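Side-chain contacts in CELL division control protein 6 (Pyrobaculum aerophilum, PDB 1FNN), which binds ADP and magnesium as an AAA+ ATPase of the Cdc6/Cdc18 family and is probably involved in regulating DNA replication: residues Y252-Q256 / N257-H261; H332-L335 / W336-N340. All coordinates share one frame; numbering follows the deposited sequence.

Along the chain from the N terminus, the parallel-sheet ATPase core comes first, and both contacts follow it in series, neither enclosing nor crossing the other. Contact 1, residues 252-261, closes the C-terminal end of helix 240-256 in the lid domain and turns the chain toward helix 264-274. Contact 2, residues 332-340, closes no loop: it is the opening turns of helix 332-344 in the C-terminal winged-helix domain, set against helices 288-304 and 311-324. Their centres lie 36 Å apart and their nearest atoms about 25 Å apart, so neither touches the other: one ends a helix of the lid, the other lies within a helix of the winged-helix domain.

Contact 1: Y252-Q256 / N257-H261; sequences YAAQQ and NGRKH
Arg259 N donates to Ala254 O over 3.0 Å and Gly258 N to Gln255 O over 2.9 Å, the two nested backbone bonds of a Schellman motif that ends helix 240-256, the inner one being Gly258 N to Gln255 O. Gly258 is the C-prime residue, and its positive phi of 74° reverses the chain. Just before it, Asn257 N still makes a helical bond to Ala253 O (3.2 Å), although Asn257 itself is the first residue to leave helical geometry.

Arg259 then folds back along the helix end. Its chain bends at chi3 (-90°), which brings the guanidinium beside Ala254: NH1 comes within 3.8 Å of Ala254 CB, and Ala254 O lies over one face of the group. NH2 forms a salt bridge with Asp266, so the positive charge is held between the last turn of one helix and an acidic residue of the next. Proximity to the carbonyl end of the helix would also be expected to suit that charge.

Ala254 is the buried residue here. Its CB meets His261 O at 3.5 Å on the returning chain, in addition to the arginine. Further out, Asn257 lays its CB 3.5 Å from Ala254 O. Gln255 OE1 accepts a hydrogen bond from Val4 N. Ala253 and Ala254 both touch Asp266 of helix 264-274, while Ala254 also rests on Ile3, so this surface turn of the lid joins two successive helices and the N-terminal segment of the chain.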
loop_
_atom_site.group_PDB
_atom_site.type_symbol
_atom_site.label_atom_id
_atom_site.label_comp_id
_atom_site.label_asym_id
_atom_site.label_seq_id
_atom_site.Cartn_x
_atom_site.Cartn_y
_atom_site.Cartn_z
ATOM N N TYR A 252 17.030 2.478 -9.054
ATOM C CA TYR A 252 17.362 3.373 -10.143
ATOM C C TYR A 252 18.377 4.421 -9.699
ATOM O O TYR A 252 19.294 4.731 -10.465
ATOM C CB TYR A 252 16.139 4.064 -10.765
ATOM C CG TYR A 252 16.478 5.023 -11.868
ATOM C CD1 TYR A 252 16.829 4.532 -13.137
ATOM C CD2 TYR A 252 16.464 6.398 -11.668
ATOM C CE1 TYR A 252 17.152 5.397 -14.179
ATOM C CE2 TYR A 252 16.782 7.274 -12.687
ATOM C CZ TYR A 252 17.123 6.754 -13.937
ATOM O OH TYR A 252 17.436 7.637 -14.942
ATOM N N ALA A 253 18.149 5.029 -8.522
ATOM C CA ALA A 253 19.178 5.941 -7.990
ATOM C C ALA A 253 20.508 5.233 -7.973
ATOM O O ALA A 253 21.510 5.761 -8.479
ATOM C CB ALA A 253 18.733 6.429 -6.587
ATOM N N ALA A 254 20.656 4.024 -7.414
ATOM C CA ALA A 254 21.953 3.369 -7.404
ATOM C C ALA A 254 22.536 3.216 -8.811
ATOM O O ALA A 254 23.679 3.578 -9.149
ATOM C CB ALA A 254 21.809 2.032 -6.691
ATOM N N GLN A 255 21.729 2.646 -9.719
ATOM C CA GLN A 255 22.142 2.418 -11.093
ATOM C C GLN A 255 22.605 3.696 -11.783
ATOM O O GLN A 255 23.664 3.722 -12.416
ATOM C CB GLN A 255 20.972 1.831 -11.890
ATOM C CG GLN A 255 21.292 1.560 -13.366
ATOM C CD GLN A 255 20.119 0.744 -13.923
ATOM O OE1 GLN A 255 19.857 -0.334 -13.380
ATOM N NE2 GLN A 255 19.498 1.298 -14.954
ATOM N N GLN A 256 21.833 4.767 -11.669
ATOM C CA GLN A 256 22.171 6.017 -12.335
ATOM C C GLN A 256 23.479 6.633 -11.849
ATOM O O GLN A 256 24.143 7.411 -12.537
ATOM C CB GLN A 256 21.028 7.023 -12.162
ATOM C CG GLN A 256 21.346 8.291 -12.942
ATOM C CD GLN A 256 21.078 9.558 -12.160
ATOM O OE1 GLN A 256 20.030 9.677 -11.525
ATOM N NE2 GLN A 256 22.044 10.466 -12.234
ATOM N N ASN A 257 23.825 6.398 -10.593
ATOM C CA ASN A 257 25.086 6.753 -9.998
ATOM C C ASN A 257 26.228 5.819 -10.355
ATOM O O ASN A 257 27.243 5.851 -9.664
ATOM C CB ASN A 257 24.943 6.763 -8.458
ATOM C CG ASN A 257 25.126 8.197 -7.975
ATOM O OD1 ASN A 257 26.206 8.771 -8.156
ATOM N ND2 ASN A 257 24.065 8.722 -7.381
ATOM N N GLY A 258 26.056 4.868 -11.256
ATOM C CA GLY A 258 27.067 3.931 -11.673
ATOM C C GLY A 258 27.357 2.854 -10.661
ATOM O O GLY A 258 28.412 2.214 -10.763
ATOM N N ARG A 259 26.476 2.625 -9.676
ATOM C CA ARG A 259 26.796 1.588 -8.692
ATOM C C ARG A 259 26.159 0.268 -9.050
ATOM O O ARG A 259 25.186 0.281 -9.783
ATOM C CB ARG A 259 26.433 2.121 -7.283
ATOM C CG ARG A 259 27.405 3.270 -6.967
ATOM C CD ARG A 259 27.284 3.889 -5.594
ATOM N NE ARG A 259 26.345 5.013 -5.582
ATOM C CZ ARG A 259 25.078 4.879 -5.166
ATOM N NH1 ARG A 259 24.699 3.674 -4.758
ATOM N NH2 ARG A 259 24.292 5.947 -5.187
ATOM N N LYS A 260 26.598 -0.852 -8.511
ATOM C CA LYS A 260 26.039 -2.151 -8.814
ATOM C C LYS A 260 25.115 -2.661 -7.707
ATOM O O LYS A 260 24.706 -3.825 -7.777
ATOM C CB LYS A 260 27.149 -3.204 -8.959
ATOM C CG LYS A 260 27.974 -3.087 -10.227
ATOM C CD LYS A 260 29.103 -4.122 -10.232
ATOM C CE LYS A 260 30.118 -3.816 -11.326
ATOM N NZ LYS A 260 31.416 -4.519 -11.097
ATOM N N HIS A 261 25.217 -2.011 -6.536
ATOM C CA HIS A 261 24.481 -2.435 -5.340
ATOM C C HIS A 261 23.652 -1.281 -4.791
ATOM O O HIS A 261 24.012 -0.109 -4.975
ATOM C CB HIS A 261 25.397 -2.989 -4.250
ATOM C CG HIS A 261 26.319 -4.076 -4.709
ATOM N ND1 HIS A 261 26.102 -5.415 -4.481
ATOM C CD2 HIS A 261 27.493 -4.007 -5.400
ATOM C CE1 HIS A 261 27.089 -6.124 -5.006
ATOM N NE2 HIS A 261 27.947 -5.290 -5.571
#

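Contact 2: H332-L335 / W336-N340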
loop_
_atom_site.group_PDB
_atom_site.type_symbol
_atom_site.label_atom_id
_atom_site.label_comp_id
_atom_site.label_asym_id
_atom_site.label_seq_id
_atom_site.Cartn_x
_atom_site.Cartn_y
_atom_site.Cartn_z
ATOM N N HIS A 332 24.462 4.195 29.851
ATOM C CA HIS A 332 23.789 3.235 28.999
ATOM C C HIS A 332 22.285 3.213 29.114
ATOM O O HIS A 332 21.608 3.267 28.082
ATOM C CB HIS A 332 24.394 1.847 29.285
ATOM C CG HIS A 332 23.894 0.746 28.407
ATOM N ND1 HIS A 332 24.531 0.365 27.239
ATOM C CD2 HIS A 332 22.810 -0.062 28.532
ATOM C CE1 HIS A 332 23.850 -0.634 26.688
ATOM N NE2 HIS A 332 22.807 -0.912 27.448
ATOM N N SER A 333 21.682 3.127 30.302
ATOM C CA SER A 333 20.230 3.052 30.440
ATOM C C SER A 333 19.535 4.319 30.001
ATOM O O SER A 333 18.423 4.347 29.437
ATOM C CB SER A 333 19.869 2.772 31.922
ATOM O OG SER A 333 20.384 3.854 32.691
ATOM N N GLN A 334 20.235 5.456 30.205
ATOM C CA GLN A 334 19.706 6.706 29.683
ATOM C C GLN A 334 19.725 6.666 28.137
ATOM O O GLN A 334 18.790 7.158 27.473
ATOM C CB GLN A 334 20.603 7.855 30.183
ATOM C CG GLN A 334 20.361 8.149 31.662
ATOM C CD GLN A 334 20.673 9.606 32.003
ATOM O OE1 GLN A 334 20.178 10.550 31.375
ATOM N NE2 GLN A 334 21.500 9.774 33.000
ATOM N N LEU A 335 20.778 6.114 27.540
ATOM C CA LEU A 335 20.799 6.126 26.048
ATOM C C LEU A 335 19.645 5.319 25.458
ATOM O O LEU A 335 19.073 5.524 24.383
ATOM C CB LEU A 335 22.169 5.650 25.581
ATOM C CG LEU A 335 23.361 6.504 26.090
ATOM C CD1 LEU A 335 24.670 6.055 25.485
ATOM C CD2 LEU A 335 23.064 7.959 25.793
ATOM N N TRP A 336 19.371 4.214 26.135
ATOM C CA TRP A 336 18.260 3.317 25.860
ATOM C C TRP A 336 16.929 3.996 25.844
ATOM O O TRP A 336 16.127 3.817 24.899
ATOM C CB TRP A 336 18.403 2.156 26.872
ATOM C CG TRP A 336 17.920 0.956 26.119
ATOM C CD1 TRP A 336 18.589 0.265 25.152
ATOM C CD2 TRP A 336 16.646 0.336 26.287
ATOM N NE1 TRP A 336 17.804 -0.767 24.698
ATOM C CE2 TRP A 336 16.606 -0.744 25.382
ATOM C CE3 TRP A 336 15.548 0.588 27.109
ATOM C CZ2 TRP A 336 15.498 -1.579 25.276
ATOM C CZ3 TRP A 336 14.450 -0.241 27.005
ATOM C CH2 TRP A 336 14.438 -1.310 26.094
ATOM N N SER A 337 16.626 4.883 26.806
ATOM C CA SER A 337 15.390 5.640 26.747
ATOM C C SER A 337 15.454 6.658 25.613
ATOM O O SER A 337 14.376 6.959 25.127
ATOM C CB SER A 337 15.078 6.450 28.036
ATOM O OG SER A 337 15.514 5.578 29.096
ATOM N N TYR A 338 16.602 7.279 25.359
ATOM C CA TYR A 338 16.619 8.205 24.222
ATOM C C TYR A 338 16.304 7.413 22.940
ATOM O O TYR A 338 15.616 7.960 22.094
ATOM C CB TYR A 338 17.984 8.855 24.049
ATOM C CG TYR A 338 18.388 9.805 25.192
ATOM C CD1 TYR A 338 19.724 9.885 25.514
ATOM C CD2 TYR A 338 17.467 10.557 25.887
ATOM C CE1 TYR A 338 20.161 10.727 26.540
ATOM C CE2 TYR A 338 17.892 11.408 26.920
ATOM C CZ TYR A 338 19.223 11.477 27.226
ATOM O OH TYR A 338 19.672 12.309 28.246
ATOM N N LEU A 339 16.910 6.224 22.800
ATOM C CA LEU A 339 16.612 5.453 21.573
ATOM C C LEU A 339 15.136 5.106 21.452
ATOM O O LEU A 339 14.531 5.221 20.370
ATOM C CB LEU A 339 17.422 4.151 21.539
ATOM C CG LEU A 339 17.187 3.333 20.238
ATOM C CD1 LEU A 339 17.594 4.169 19.024
ATOM C CD2 LEU A 339 17.991 2.068 20.382
ATOM N N ASN A 340 14.525 4.699 22.575
ATOM C CA ASN A 340 13.085 4.480 22.600
ATOM C C ASN A 340 12.274 5.671 22.133
ATOM O O ASN A 340 11.276 5.493 21.441
ATOM C CB ASN A 340 12.645 4.222 24.049
ATOM C CG ASN A 340 12.217 2.770 24.109
ATOM O OD1 ASN A 340 11.097 2.541 23.642
ATOM N ND2 ASN A 340 13.126 1.981 24.656
#
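Gln334 and Tyr338, one turn apart on helix 332-344 of the winged-helix domain, run side by side and point the same way, their amide and ring planes 60° apart. The backbone oxygen Gln334 O sits over one face of the tyrosine ring, 3.4 Å above its plane and offset toward the rim, while also accepting the helical bond from Tyr338 N (3.0 Å). Leu335 comes to the same ring at its edge, with CD2 3.9 Å from CD1 of Tyr338. Tyr338 CG lies anti to its carbonyl carbon (chi1 -67°), which swings the ring back over the preceding turn. Gln334 OE1 is hydrogen-bonded to Arg330, whereas Tyr338 also touches His289 and Glu290 of helix 288-304. An alanine at Tyr338 removes the ring from Leu335 CD2 and from Gln334 O, and would probably leave a gap toward helix 288-304. Leu335 also packs on Phe293, Phe311 and Tyr318, and the indole of Trp336 meets the ring of Phe311 with planes at about 55°. Beyond them, Asn340 ND2 lies 3.5 Å above the Trp336 ring plane. Ser337 grips Ser333 O twice, its N and its OG each 3.2 Å away and arriving from opposite faces of the carbonyl plane.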